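Arabinogalactan endo-1,4-beta-galactosidase (Ignisphaera aggregans, PDB 7OSK) is probably an endo-1,4-beta-galactanase that hydrolyses arabinogalactan, here represented by its calcium-binding glycoside hydrolase family 53 catalytic domain. Local coordinates at residues Val257-Phe262 against Leu289-Ala294; Asn190-Gly195 against Ile231-Val236; Asn180-Met185 against Asp222-Ile227; Arg116-Ala121 against Lys174-His179. All blocks are in the same frame, centred on the assembly; numbering follows the deposited sequence.

Contact 1 (Val257-Phe262 against Leu289-Ala294)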
loop_
_atom_site.group_PDB
_atom_site.type_symbol
_atom_site.label_atom_id
_atom_site.label_comp_id
_atom_site.label_asym_id
_atom_site.label_seq_id
_atom_site.Cartn_x
_atom_site.Cartn_y
_atom_site.Cartn_z
ATOM N N VAL A 257 -7.063 -12.213 2.869
ATOM C CA VAL A 257 -7.387 -11.056 2.041
ATOM C C VAL A 257 -6.730 -11.122 0.666
ATOM O O VAL A 257 -5.565 -11.500 0.540
ATOM C CB VAL A 257 -6.955 -9.743 2.726
ATOM C CG1 VAL A 257 -7.499 -8.538 1.969
ATOM C CG2 VAL A 257 -7.430 -9.715 4.170
ATOM N N ILE A 258 -7.499 -10.755 -0.355
ATOM C CA ILE A 258 -6.977 -10.574 -1.704
ATOM C C ILE A 258 -6.850 -9.086 -1.982
ATOM O O ILE A 258 -7.851 -8.401 -2.193
ATOM C CB ILE A 258 -7.885 -11.224 -2.765
ATOM C CG1 ILE A 258 -7.954 -12.735 -2.542
ATOM C CG2 ILE A 258 -7.372 -10.922 -4.174
ATOM C CD1 ILE A 258 -9.110 -13.402 -3.248
ATOM N N ALA A 259 -5.614 -8.592 -1.988
ATOM C CA ALA A 259 -5.363 -7.167 -2.154
ATOM C C ALA A 259 -5.109 -6.821 -3.617
ATOM O O ALA A 259 -4.559 -7.626 -4.371
ATOM C CB ALA A 259 -4.195 -6.738 -1.298
ATOM N N ILE A 260 -5.509 -5.612 -4.002
ATOM C CA ILE A 260 -5.426 -5.163 -5.387
ATOM C C ILE A 260 -4.699 -3.826 -5.495
ATOM O O ILE A 260 -4.944 -2.913 -4.706
ATOM C CB ILE A 260 -6.834 -5.014 -6.006
ATOM C CG1 ILE A 260 -7.565 -6.357 -6.005
ATOM C CG2 ILE A 260 -6.751 -4.479 -7.431
ATOM C CD1 ILE A 260 -9.072 -6.227 -6.103
ATOM N N SER A 261 -3.802 -3.722 -6.472
ATOM C CA SER A 261 -3.240 -2.434 -6.865
ATOM C C SER A 261 -3.984 -1.945 -8.091
ATOM O O SER A 261 -3.825 -2.504 -9.173
ATOM C CB SER A 261 -1.743 -2.534 -7.168
ATOM O OG SER A 261 -0.993 -2.803 -6.001
ATOM N N PHE A 262 -4.802 -0.910 -7.921
ATOM C CA PHE A 262 -5.548 -0.350 -9.041
ATOM C C PHE A 262 -5.233 1.123 -9.272
ATOM O O PHE A 262 -5.725 2.002 -8.563
ATOM C CB PHE A 262 -7.052 -0.516 -8.838
ATOM C CG PHE A 262 -7.863 -0.011 -9.996
ATOM C CD1 PHE A 262 -7.738 -0.593 -11.244
ATOM C CD2 PHE A 262 -8.730 1.056 -9.845
ATOM C CE1 PHE A 262 -8.471 -0.130 -12.317
ATOM C CE2 PHE A 262 -9.466 1.522 -10.919
ATOM C CZ PHE A 262 -9.333 0.929 -12.156
ATOM N N LEU A 289 -9.571 -6.316 -1.054
ATOM C CA LEU A 289 -8.927 -5.081 -0.617
ATOM C C LEU A 289 -8.222 -4.372 -1.769
ATOM O O LEU A 289 -7.709 -5.014 -2.683
ATOM C CB LEU A 289 -7.923 -5.384 0.502
ATOM C CG LEU A 289 -7.070 -4.224 1.020
ATOM C CD1 LEU A 289 -7.928 -3.210 1.758
ATOM C CD2 LEU A 289 -5.955 -4.741 1.915
ATOM N N VAL A 290 -8.217 -3.043 -1.722
ATOM C CA VAL A 290 -7.384 -2.241 -2.614
ATOM C C VAL A 290 -6.169 -1.748 -1.827
ATOM O O VAL A 290 -6.260 -0.784 -1.063
ATOM C CB VAL A 290 -8.156 -1.040 -3.207
ATOM C CG1 VAL A 290 -7.264 -0.238 -4.147
ATOM C CG2 VAL A 290 -9.409 -1.516 -3.933
ATOM N N ALA A 291 -5.033 -2.415 -2.016
ATOM C CA ALA A 291 -3.821 -2.109 -1.259
ATOM C C ALA A 291 -3.166 -0.823 -1.739
ATOM O O ALA A 291 -2.536 -0.111 -0.957
ATOM C CB ALA A 291 -2.833 -3.255 -1.354
ATOM N N GLU A 292 -3.295 -0.541 -3.031
ATOM C CA GLU A 292 -2.711 0.663 -3.605
ATOM C C GLU A 292 -3.600 1.249 -4.690
ATOM O O GLU A 292 -4.119 0.535 -5.544
ATOM C CB GLU A 292 -1.321 0.372 -4.179
ATOM C CG GLU A 292 -0.279 -0.011 -3.136
ATOM C CD GLU A 292 1.114 -0.176 -3.727
ATOM O OE1 GLU A 292 1.299 0.133 -4.926
ATOM O OE2 GLU A 292 2.024 -0.616 -2.990
ATOM N N THR A 293 -3.766 2.565 -4.642
ATOM C CA THR A 293 -4.484 3.294 -5.674
ATOM C C THR A 293 -4.201 4.779 -5.501
ATOM O O THR A 293 -3.909 5.236 -4.395
ATOM C CB THR A 293 -6.003 3.032 -5.618
ATOM O OG1 THR A 293 -6.645 3.698 -6.710
ATOM C CG2 THR A 293 -6.598 3.524 -4.306
ATOM N N ALA A 294 -4.273 5.531 -6.593
ATOM C CA ALA A 294 -4.027 6.965 -6.533
ATOM C C ALA A 294 -4.468 7.655 -7.809
ATOM O O ALA A 294 -4.692 7.010 -8.831
ATOM C CB ALA A 294 -2.556 7.239 -6.274
#
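Thr293 holds OG1 anti to its backbone N (chi1 -176°), which swings the hydroxyl to Phe262 O at 2.7 Å, nearly along the C=O axis. Val257 sends CG1 anti to its backbone N (chi1 -171°), which lays it 3.5 Å from Leu289 CB. The strands concerned, 257-261 and 287-293, are the sixth and seventh of the parallel eight-stranded TIM barrel. A beta bulge breaks their register: Ile260 pairs with Val290, but Ser261 pairs with Glu292, leaving Ala291 as the extra residue. Ile260 O faces the bulge and takes weak bonds from both Ala291 N and Glu292 N. Regular bonding lies on either side of it, Leu289 N giving to Ile258 O at 2.9 Å and Phe262 N to Glu292 O, also 2.9 Å. Ala291 CB meets Ala259 CB at 3.7 Å. A valine in place of Thr293 would probably leave Phe262 O without its hydroxyl donor, weakening the join just past the last bridge. Val290 packs on Leu338 of helix 324-342, whereas Ser261 and Glu292 share the opposite face. There Glu292 is held by Arg92 and Tyr263 near a bound hexanediol, consistent with the carboxylate that clan GH-A barrels carry at the end of strand seven. Ser261 OG is bonded to Glu191 OE2, with His232 NE2 also close, and lies 3.7 Å from Glu292 CB.

Contact 2 (Asn190-Gly195 against Ile231-Val236); sequences NEINNG and IHLAGV
Asn193 ND2 gives a hydrogen bond to Ala234 O at 2.8 Å, while OD1 of the same amide accepts from Ala234 N at 2.9 Å. Both bonds use in-plane lone pairs, so the amide grips the N-H and the C=O of one residue and is fixed in its rotation. In this way the loop after the fourth TIM-barrel strand, 185-188, is tied to the end of the fifth, 228-234. Asn190-Glu191 matches the Asn-Glu pair that clan GH-A enzymes carry at the end of strand four, so Glu191 is probably the acid/base. One step back along the loop from Asn193, Ile192 N bonds to His232 O at 3.0 Å; the side chains of Ile192 and Ile231 cross at about a right angle, CD1 of the first meeting CG2 of the second. His232 has CG anti to its backbone N (chi1 -175°) and runs alongside Asn190 and Glu191. Its ND1 makes a weak bond to Asn190 OD1, at the ring edge; Asn190 ND2 is held by Ala142 O. Ser261, the partner of Glu191, also lies close to His232 NE2, where a bond is doubtful. Above one face of the His232 ring Glu191 CG makes a CH-pi contact, 3.7 Å from the centroid.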
loop_
_atom_site.group_PDB
_atom_site.type_symbol
_atom_site.label_atom_id
_atom_site.label_comp_id
_atom_site.label_asym_id
_atom_site.label_seq_id
_atom_site.Cartn_x
_atom_site.Cartn_y
_atom_site.Cartn_z
ATOM N N ASN A 190 5.008 -7.665 -1.925
ATOM C CA ASN A 190 4.283 -6.578 -2.581
ATOM C C ASN A 190 4.080 -6.853 -4.062
ATOM O O ASN A 190 5.045 -6.946 -4.823
ATOM C CB ASN A 190 5.013 -5.244 -2.408
ATOM C CG ASN A 190 4.146 -4.056 -2.792
ATOM O OD1 ASN A 190 3.185 -3.731 -2.096
ATOM N ND2 ASN A 190 4.478 -3.407 -3.904
ATOM N N GLU A 191 2.815 -6.959 -4.459
ATOM C CA GLU A 191 2.447 -7.257 -5.837
ATOM C C GLU A 191 3.224 -8.470 -6.344
ATOM O O GLU A 191 4.058 -8.368 -7.246
ATOM C CB GLU A 191 2.691 -6.037 -6.726
ATOM C CG GLU A 191 1.861 -4.826 -6.328
ATOM C CD GLU A 191 2.102 -3.622 -7.215
ATOM O OE1 GLU A 191 2.851 -3.744 -8.205
ATOM O OE2 GLU A 191 1.536 -2.550 -6.923
ATOM N N ILE A 192 2.930 -9.621 -5.749
ATOM C CA ILE A 192 3.677 -10.849 -5.999
ATOM C C ILE A 192 3.099 -11.633 -7.179
ATOM O O ILE A 192 3.041 -12.861 -7.152
ATOM C CB ILE A 192 3.697 -11.743 -4.737
ATOM C CG1 ILE A 192 2.282 -11.913 -4.179
ATOM C CG2 ILE A 192 4.585 -11.127 -3.670
ATOM C CD1 ILE A 192 2.066 -13.218 -3.450
ATOM N N ASN A 193 2.675 -10.912 -8.214
ATOM C CA ASN A 193 2.130 -11.530 -9.419
ATOM C C ASN A 193 3.085 -12.565 -10.004
ATOM O O ASN A 193 2.712 -13.717 -10.229
ATOM C CB ASN A 193 1.821 -10.461 -10.473
ATOM C CG ASN A 193 0.812 -9.433 -9.992
ATOM O OD1 ASN A 193 0.851 -9.004 -8.837
ATOM N ND2 ASN A 193 -0.099 -9.037 -10.876
ATOM N N ASN A 194 4.323 -12.141 -10.237
ATOM C CA ASN A 194 5.353 -13.009 -10.787
ATOM C C ASN A 194 6.197 -13.605 -9.671
ATOM O O ASN A 194 7.358 -13.966 -9.873
ATOM C CB ASN A 194 6.227 -12.229 -11.768
ATOM C CG ASN A 194 5.427 -11.643 -12.912
ATOM O OD1 ASN A 194 4.456 -12.240 -13.371
ATOM N ND2 ASN A 194 5.826 -10.464 -13.375
ATOM N N GLY A 195 5.599 -13.704 -8.487
ATOM C CA GLY A 195 6.289 -14.215 -7.321
ATOM C C GLY A 195 7.140 -13.149 -6.658
ATOM O O GLY A 195 7.041 -11.966 -6.985
ATOM N N ILE A 231 -2.621 -11.382 0.435
ATOM C CA ILE A 231 -1.959 -11.668 -0.830
ATOM C C ILE A 231 -2.236 -10.520 -1.793
ATOM O O ILE A 231 -3.379 -10.294 -2.196
ATOM C CB ILE A 231 -2.442 -13.004 -1.434
ATOM C CG1 ILE A 231 -2.035 -14.178 -0.536
ATOM C CG2 ILE A 231 -1.890 -13.197 -2.843
ATOM C CD1 ILE A 231 -0.530 -14.350 -0.357
ATOM N N HIS A 232 -1.178 -9.802 -2.158
ATOM C CA HIS A 232 -1.301 -8.586 -2.955
ATOM C C HIS A 232 -0.951 -8.839 -4.416
ATOM O O HIS A 232 0.101 -9.400 -4.725
ATOM C CB HIS A 232 -0.398 -7.493 -2.373
ATOM C CG HIS A 232 -0.543 -6.164 -3.042
ATOM N ND1 HIS A 232 0.376 -5.145 -2.876
ATOM C CD2 HIS A 232 -1.493 -5.671 -3.870
ATOM C CE1 HIS A 232 -0.000 -4.095 -3.572
ATOM N NE2 HIS A 232 -1.134 -4.386 -4.189
ATOM N N LEU A 233 -1.851 -8.427 -5.305
ATOM C CA LEU A 233 -1.631 -8.536 -6.742
ATOM C C LEU A 233 -1.852 -7.191 -7.420
ATOM O O LEU A 233 -2.592 -6.348 -6.913
ATOM C CB LEU A 233 -2.560 -9.588 -7.352
ATOM C CG LEU A 233 -2.324 -11.040 -6.933
ATOM C CD1 LEU A 233 -3.331 -11.942 -7.627
ATOM C CD2 LEU A 233 -0.903 -11.484 -7.247
ATOM N N ALA A 234 -1.208 -7.003 -8.567
ATOM C CA ALA A 234 -1.316 -5.761 -9.326
ATOM C C ALA A 234 -2.098 -5.963 -10.623
ATOM O O ALA A 234 -1.973 -6.995 -11.289
ATOM C CB ALA A 234 0.066 -5.210 -9.626
ATOM N N GLY A 235 -2.900 -4.964 -10.975
ATOM C CA GLY A 235 -3.717 -5.018 -12.172
ATOM C C GLY A 235 -5.124 -5.490 -11.869
ATOM O O GLY A 235 -5.446 -5.811 -10.723
ATOM N N VAL A 236 -5.963 -5.522 -12.900
ATOM C CA VAL A 236 -7.331 -6.001 -12.765
ATOM C C VAL A 236 -7.657 -7.033 -13.847
ATOM O O VAL A 236 -8.819 -7.239 -14.196
ATOM C CB VAL A 236 -8.349 -4.832 -12.818
ATOM C CG1 VAL A 236 -8.382 -4.089 -11.489
ATOM C CG2 VAL A 236 -8.014 -3.882 -13.958
#

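Contact 3 (Asn180-Met185 against Asp222-Ile227)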
loop_
_atom_site.group_PDB
_atom_site.type_symbol
_atom_site.label_atom_id
_atom_site.label_comp_id
_atom_site.label_asym_id
_atom_site.label_seq_id
_atom_site.Cartn_x
_atom_site.Cartn_y
_atom_site.Cartn_z
ATOM N N ASN A 180 4.459 -1.982 20.768
ATOM C CA ASN A 180 3.015 -1.810 20.633
ATOM C C ASN A 180 2.650 -1.313 19.243
ATOM O O ASN A 180 2.008 -0.276 19.087
ATOM C CB ASN A 180 2.483 -0.850 21.702
ATOM C CG ASN A 180 2.568 -1.433 23.102
ATOM O OD1 ASN A 180 3.206 -0.863 23.989
ATOM N ND2 ASN A 180 1.922 -2.575 23.307
ATOM N N ALA A 181 3.086 -2.062 18.236
ATOM C CA ALA A 181 2.835 -1.715 16.845
ATOM C C ALA A 181 2.530 -2.962 16.025
ATOM O O ALA A 181 2.786 -3.002 14.822
ATOM C CB ALA A 181 4.028 -0.978 16.262
ATOM N N LEU A 182 1.991 -3.985 16.682
ATOM C CA LEU A 182 1.593 -5.198 15.986
ATOM C C LEU A 182 0.539 -4.872 14.932
ATOM O O LEU A 182 -0.515 -4.325 15.265
ATOM C CB LEU A 182 1.044 -6.231 16.968
ATOM C CG LEU A 182 0.785 -7.615 16.369
ATOM C CD1 LEU A 182 2.104 -8.315 16.070
ATOM C CD2 LEU A 182 -0.077 -8.455 17.294
ATOM N N PRO A 183 0.815 -5.197 13.657
ATOM C CA PRO A 183 -0.161 -4.879 12.609
ATOM C C PRO A 183 -1.369 -5.810 12.603
ATOM O O PRO A 183 -1.218 -7.018 12.785
ATOM C CB PRO A 183 0.648 -5.041 11.322
ATOM C CG PRO A 183 1.694 -6.038 11.657
ATOM C CD PRO A 183 2.042 -5.797 13.099
ATOM N N ASP A 184 -2.553 -5.243 12.392
ATOM C CA ASP A 184 -3.773 -6.033 12.304
ATOM C C ASP A 184 -3.727 -6.933 11.079
ATOM O O ASP A 184 -4.267 -8.039 11.092
ATOM C CB ASP A 184 -5.003 -5.125 12.242
ATOM C CG ASP A 184 -5.028 -4.095 13.357
ATOM O OD1 ASP A 184 -5.507 -4.421 14.465
ATOM O OD2 ASP A 184 -4.569 -2.957 13.121
ATOM N N MET A 185 -3.074 -6.447 10.026
ATOM C CA MET A 185 -2.946 -7.186 8.775
ATOM C C MET A 185 -1.511 -7.180 8.265
ATOM O O MET A 185 -0.808 -6.177 8.366
ATOM C CB MET A 185 -3.873 -6.596 7.713
ATOM C CG MET A 185 -5.334 -6.848 8.002
ATOM S SD MET A 185 -6.453 -6.313 6.700
ATOM C CE MET A 185 -7.991 -6.985 7.331
ATOM N N ASP A 222 2.638 -17.662 14.249
ATOM C CA ASP A 222 3.351 -18.060 15.462
ATOM C C ASP A 222 3.494 -16.882 16.426
ATOM O O ASP A 222 3.564 -17.069 17.641
ATOM C CB ASP A 222 4.733 -18.625 15.119
ATOM C CG ASP A 222 4.667 -20.014 14.509
ATOM O OD1 ASP A 222 3.683 -20.742 14.761
ATOM O OD2 ASP A 222 5.614 -20.382 13.782
ATOM N N VAL A 223 3.542 -15.670 15.879
ATOM C CA VAL A 223 3.547 -14.464 16.701
ATOM C C VAL A 223 2.128 -14.201 17.193
ATOM O O VAL A 223 1.912 -13.883 18.362
ATOM C CB VAL A 223 4.066 -13.233 15.925
ATOM C CG1 VAL A 223 4.138 -12.014 16.840
ATOM C CG2 VAL A 223 5.431 -13.517 15.318
ATOM N N ASN A 224 1.166 -14.349 16.288
ATOM C CA ASN A 224 -0.241 -14.156 16.614
ATOM C C ASN A 224 -1.116 -14.716 15.488
ATOM O O ASN A 224 -1.033 -14.243 14.355
ATOM C CB ASN A 224 -0.536 -12.669 16.840
ATOM C CG ASN A 224 -1.937 -12.422 17.362
ATOM O OD1 ASN A 224 -2.922 -12.644 16.658
ATOM N ND2 ASN A 224 -2.032 -11.935 18.597
ATOM N N PRO A 225 -1.963 -15.720 15.788
ATOM C CA PRO A 225 -2.702 -16.365 14.698
ATOM C C PRO A 225 -3.963 -15.604 14.284
ATOM O O PRO A 225 -4.722 -16.101 13.450
ATOM C CB PRO A 225 -3.064 -17.739 15.286
ATOM C CG PRO A 225 -2.702 -17.672 16.783
ATOM C CD PRO A 225 -2.396 -16.247 17.091
ATOM N N ASN A 226 -4.176 -14.419 14.855
ATOM C CA ASN A 226 -5.334 -13.592 14.521
ATOM C C ASN A 226 -4.920 -12.436 13.608
ATOM O O ASN A 226 -5.756 -11.662 13.141
ATOM C CB ASN A 226 -6.006 -13.070 15.798
ATOM C CG ASN A 226 -7.286 -12.295 15.517
ATOM O OD1 ASN A 226 -8.311 -12.874 15.154
ATOM N ND2 ASN A 226 -7.233 -10.977 15.699
ATOM N N ILE A 227 -3.619 -12.324 13.358
ATOM C CA ILE A 227 -3.124 -11.442 12.311
ATOM C C ILE A 227 -3.604 -11.992 10.977
ATOM O O ILE A 227 -3.493 -13.193 10.724
ATOM C CB ILE A 227 -1.584 -11.339 12.319
ATOM C CG1 ILE A 227 -1.099 -10.758 13.648
ATOM C CG2 ILE A 227 -1.091 -10.480 11.159
ATOM C CD1 ILE A 227 0.390 -10.883 13.862
#
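Leu182 and Ile227 cross obliquely, and their branches meet where Leu182 CD1 lies 3.8 Å from Ile227 CD1. Leu182 has CG anti to its backbone N (chi1 -172°), which puts CG beside the carbonyl carbon, facing segment 222-227. Its two methyls then part company: CD1 also approaches Val223 CG1 at 4.3 Å, whereas CD2 passes the side-chain amide of Asn224, 4.2 Å from ND2. In Ile227, CG1 and CG2 both lie 3.8 Å from Pro183 O, CG2 also being near Asp184 O, and CD1 goes on to the leucine. An alanine in place of Ile227 would probably open a gap beside Leu182 CD1 and leave its isobutyl group freer to turn. No hydrogen bond joins the two segments, so apolar contact carries the meeting. Asn224, the first residue past helix 206-223, shapes the second segment from within: its OD1 accepts from Asn226 N at 2.8 Å, an Asx turn, inside a type I beta turn that delivers Ile227. Outside the two segments, Leu182 rests on Ala177 and Pro183 on Leu173, both of helix 158-178, and Asp184 OD2 is bonded by Val131 N. Two helix-to-strand connections thus lie side by side, leading into the neighbouring strands 185-188 and 228-234 at their N-terminal ends, as expected for adjacent beta-alpha units of a TIM barrel.

Contact 4 (Arg116-Ala121 against Lys174-His179); sequences RMTDFA and KYMAEH
Thr118 stands between Tyr175, Met176 and His179, and all three of its side-chain heavy atoms take part. Its CB lies at the edge of the Tyr175 ring and in the ring plane, 3.5 Å from CE1, with OG1 beside the same atom at 3.4 Å. CG2 lies among Tyr175 CE1, Met176 CA and His179 CB, 3.8 Å from the last. Met176 adds its CG, 3.6 Å from Thr118 OG1, and a bend at chi3 (68°) brings CE back to that oxygen and within 4.2 Å of Ala121 CB. No hydrogen bond spans the two segments; Thr118 OG1 is instead bonded to Leu114 O, one turn back in its own helix, which settles where the hydroxyl points. Tyr175 is positioned in turn by His179, just beyond the helix end. His179 ND1 gives a hydrogen bond to Tyr175 O at 2.7 Å, and this folds the imidazole back so that His179 CE1 sits 3.4 Å above one face of the tyrosine ring, displaced toward its rim. Leu114 and Pro115 also touch the Tyr175 side chain. The helix segments 116-121 and 174-178 are inclined by 37°, their axes 9.9 Å apart at closest approach. Ala181, just past the second helix, packs against both Thr118 and Ala121, while Ala121 rests inward on Leu93 of strand 90-95; helices 114-126 and 158-178 are thus successive members of the outer ring round the TIM barrel.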
loop_
_atom_site.group_PDB
_atom_site.type_symbol
_atom_site.label_atom_id
_atom_site.label_comp_id
_atom_site.label_asym_id
_atom_site.label_seq_id
_atom_site.Cartn_x
_atom_site.Cartn_y
_atom_site.Cartn_z
ATOM N N ARG A 116 12.198 2.515 11.792
ATOM C CA ARG A 116 11.508 3.762 11.462
ATOM C C ARG A 116 10.025 3.532 11.187
ATOM O O ARG A 116 9.187 4.354 11.553
ATOM C CB ARG A 116 12.159 4.441 10.252
ATOM C CG ARG A 116 11.280 5.497 9.589
ATOM C CD ARG A 116 12.082 6.545 8.821
ATOM N NE ARG A 116 13.245 5.988 8.130
ATOM C CZ ARG A 116 14.516 6.242 8.440
ATOM N NH1 ARG A 116 14.833 7.056 9.442
ATOM N NH2 ARG A 116 15.485 5.674 7.736
ATOM N N MET A 117 9.703 2.417 10.541
ATOM C CA MET A 117 8.319 2.101 10.213
ATOM C C MET A 117 7.529 1.700 11.451
ATOM O O MET A 117 6.345 2.004 11.563
ATOM C CB MET A 117 8.260 0.981 9.176
ATOM C CG MET A 117 8.720 1.396 7.790
ATOM S SD MET A 117 7.664 2.657 7.048
ATOM C CE MET A 117 8.574 4.151 7.440
ATOM N N THR A 118 8.186 1.014 12.379
ATOM C CA THR A 118 7.524 0.541 13.588
ATOM C C THR A 118 7.166 1.703 14.513
ATOM O O THR A 118 6.143 1.666 15.199
ATOM C CB THR A 118 8.406 -0.472 14.350
ATOM O OG1 THR A 118 8.632 -1.625 13.527
ATOM C CG2 THR A 118 7.742 -0.912 15.650
ATOM N N ASP A 119 8.009 2.730 14.531
ATOM C CA ASP A 119 7.775 3.880 15.394
ATOM C C ASP A 119 6.526 4.636 14.964
ATOM O O ASP A 119 5.799 5.171 15.800
ATOM C CB ASP A 119 8.977 4.826 15.389
ATOM C CG ASP A 119 8.714 6.096 16.178
ATOM O OD1 ASP A 119 8.795 6.051 17.425
ATOM O OD2 ASP A 119 8.417 7.135 15.551
ATOM N N PHE A 120 6.279 4.679 13.661
ATOM C CA PHE A 120 5.106 5.368 13.138
ATOM C C PHE A 120 3.855 4.528 13.363
ATOM O O PHE A 120 2.812 5.045 13.766
ATOM C CB PHE A 120 5.278 5.673 11.650
ATOM C CG PHE A 120 4.234 6.602 11.102
ATOM C CD1 PHE A 120 4.306 7.963 11.346
ATOM C CD2 PHE A 120 3.182 6.118 10.347
ATOM C CE1 PHE A 120 3.351 8.822 10.847
ATOM C CE2 PHE A 120 2.223 6.975 9.846
ATOM C CZ PHE A 120 2.308 8.327 10.096
ATOM N N ALA A 121 3.969 3.231 13.099
ATOM C CA ALA A 121 2.856 2.306 13.279
ATOM C C ALA A 121 2.426 2.268 14.740
ATOM O O ALA A 121 1.248 2.089 15.044
ATOM C CB ALA A 121 3.238 0.916 12.801
ATOM N N LYS A 174 7.749 -9.750 16.061
ATOM C CA LYS A 174 8.030 -9.750 17.494
ATOM C C LYS A 174 8.568 -8.389 17.927
ATOM O O LYS A 174 8.348 -7.960 19.061
ATOM C CB LYS A 174 9.032 -10.849 17.861
ATOM C CG LYS A 174 8.405 -12.111 18.445
ATOM C CD LYS A 174 7.761 -11.841 19.801
ATOM C CE LYS A 174 7.158 -13.100 20.396
ATOM N NZ LYS A 174 6.319 -12.793 21.586
ATOM N N TYR A 175 9.276 -7.720 17.022
ATOM C CA TYR A 175 9.799 -6.385 17.288
ATOM C C TYR A 175 8.659 -5.371 17.371
ATOM O O TYR A 175 8.621 -4.539 18.282
ATOM C CB TYR A 175 10.806 -5.981 16.203
ATOM C CG TYR A 175 11.326 -4.564 16.312
ATOM C CD1 TYR A 175 10.655 -3.510 15.704
ATOM C CD2 TYR A 175 12.493 -4.282 17.008
ATOM C CE1 TYR A 175 11.126 -2.215 15.794
ATOM C CE2 TYR A 175 12.973 -2.986 17.102
ATOM C CZ TYR A 175 12.285 -1.957 16.494
ATOM O OH TYR A 175 12.757 -0.666 16.585
ATOM N N MET A 176 7.723 -5.454 16.430
ATOM C CA MET A 176 6.609 -4.514 16.373
ATOM C C MET A 176 5.656 -4.704 17.553
ATOM O O MET A 176 5.086 -3.737 18.062
ATOM C CB MET A 176 5.841 -4.671 15.059
ATOM C CG MET A 176 6.717 -4.658 13.820
ATOM S SD MET A 176 5.804 -4.479 12.278
ATOM C CE MET A 176 5.211 -2.794 12.439
ATOM N N ALA A 177 5.487 -5.951 17.982
ATOM C CA ALA A 177 4.573 -6.271 19.075
ATOM C C ALA A 177 5.013 -5.614 20.382
ATOM O O ALA A 177 4.177 -5.222 21.198
ATOM C CB ALA A 177 4.470 -7.780 19.254
ATOM N N GLU A 178 6.322 -5.486 20.571
ATOM C CA GLU A 178 6.868 -4.980 21.828
ATOM C C GLU A 178 6.858 -3.459 21.893
ATOM O O GLU A 178 6.758 -2.876 22.974
ATOM C CB GLU A 178 8.287 -5.503 22.029
ATOM C CG GLU A 178 8.330 -6.995 22.267
ATOM C CD GLU A 178 7.499 -7.410 23.468
ATOM O OE1 GLU A 178 7.548 -6.698 24.497
ATOM O OE2 GLU A 178 6.799 -8.441 23.379
ATOM N N HIS A 179 6.952 -2.820 20.733
ATOM C CA HIS A 179 6.806 -1.374 20.649
ATOM C C HIS A 179 5.331 -1.015 20.481
ATOM O O HIS A 179 4.997 0.112 20.113
ATOM C CB HIS A 179 7.639 -0.818 19.494
ATOM C CG HIS A 179 9.106 -1.089 19.628
ATOM N ND1 HIS A 179 9.635 -2.360 19.586
ATOM C CD2 HIS A 179 10.155 -0.252 19.812
ATOM C CE1 HIS A 179 10.946 -2.295 19.735
ATOM N NE2 HIS A 179 11.287 -1.028 19.872
#

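In the fold
All four contacts belong to one TIM barrel, and along the chain contact 4 closes first, contacts 3 and 2 interlock with alternating segments, and contact 1 follows. Contacts 1 and 2 have centres 9 Å apart and share the sheet; they meet where Ser261 OG lies 2.7 Å from Glu191 OE2, near the bound hexanediol. Contact 4 packs helix 114-126 on helix 158-178, and contact 3, its centre 11 Å away, takes up the chain where that second helix ends, Ala181 N bonding to Met176 O. The centres of contacts 1 and 3 are 20 Å apart, though Met185 still touches Val257. One pair therefore lines the probable substrate end; the other lies in the outer helical layer and its links to the strand starts.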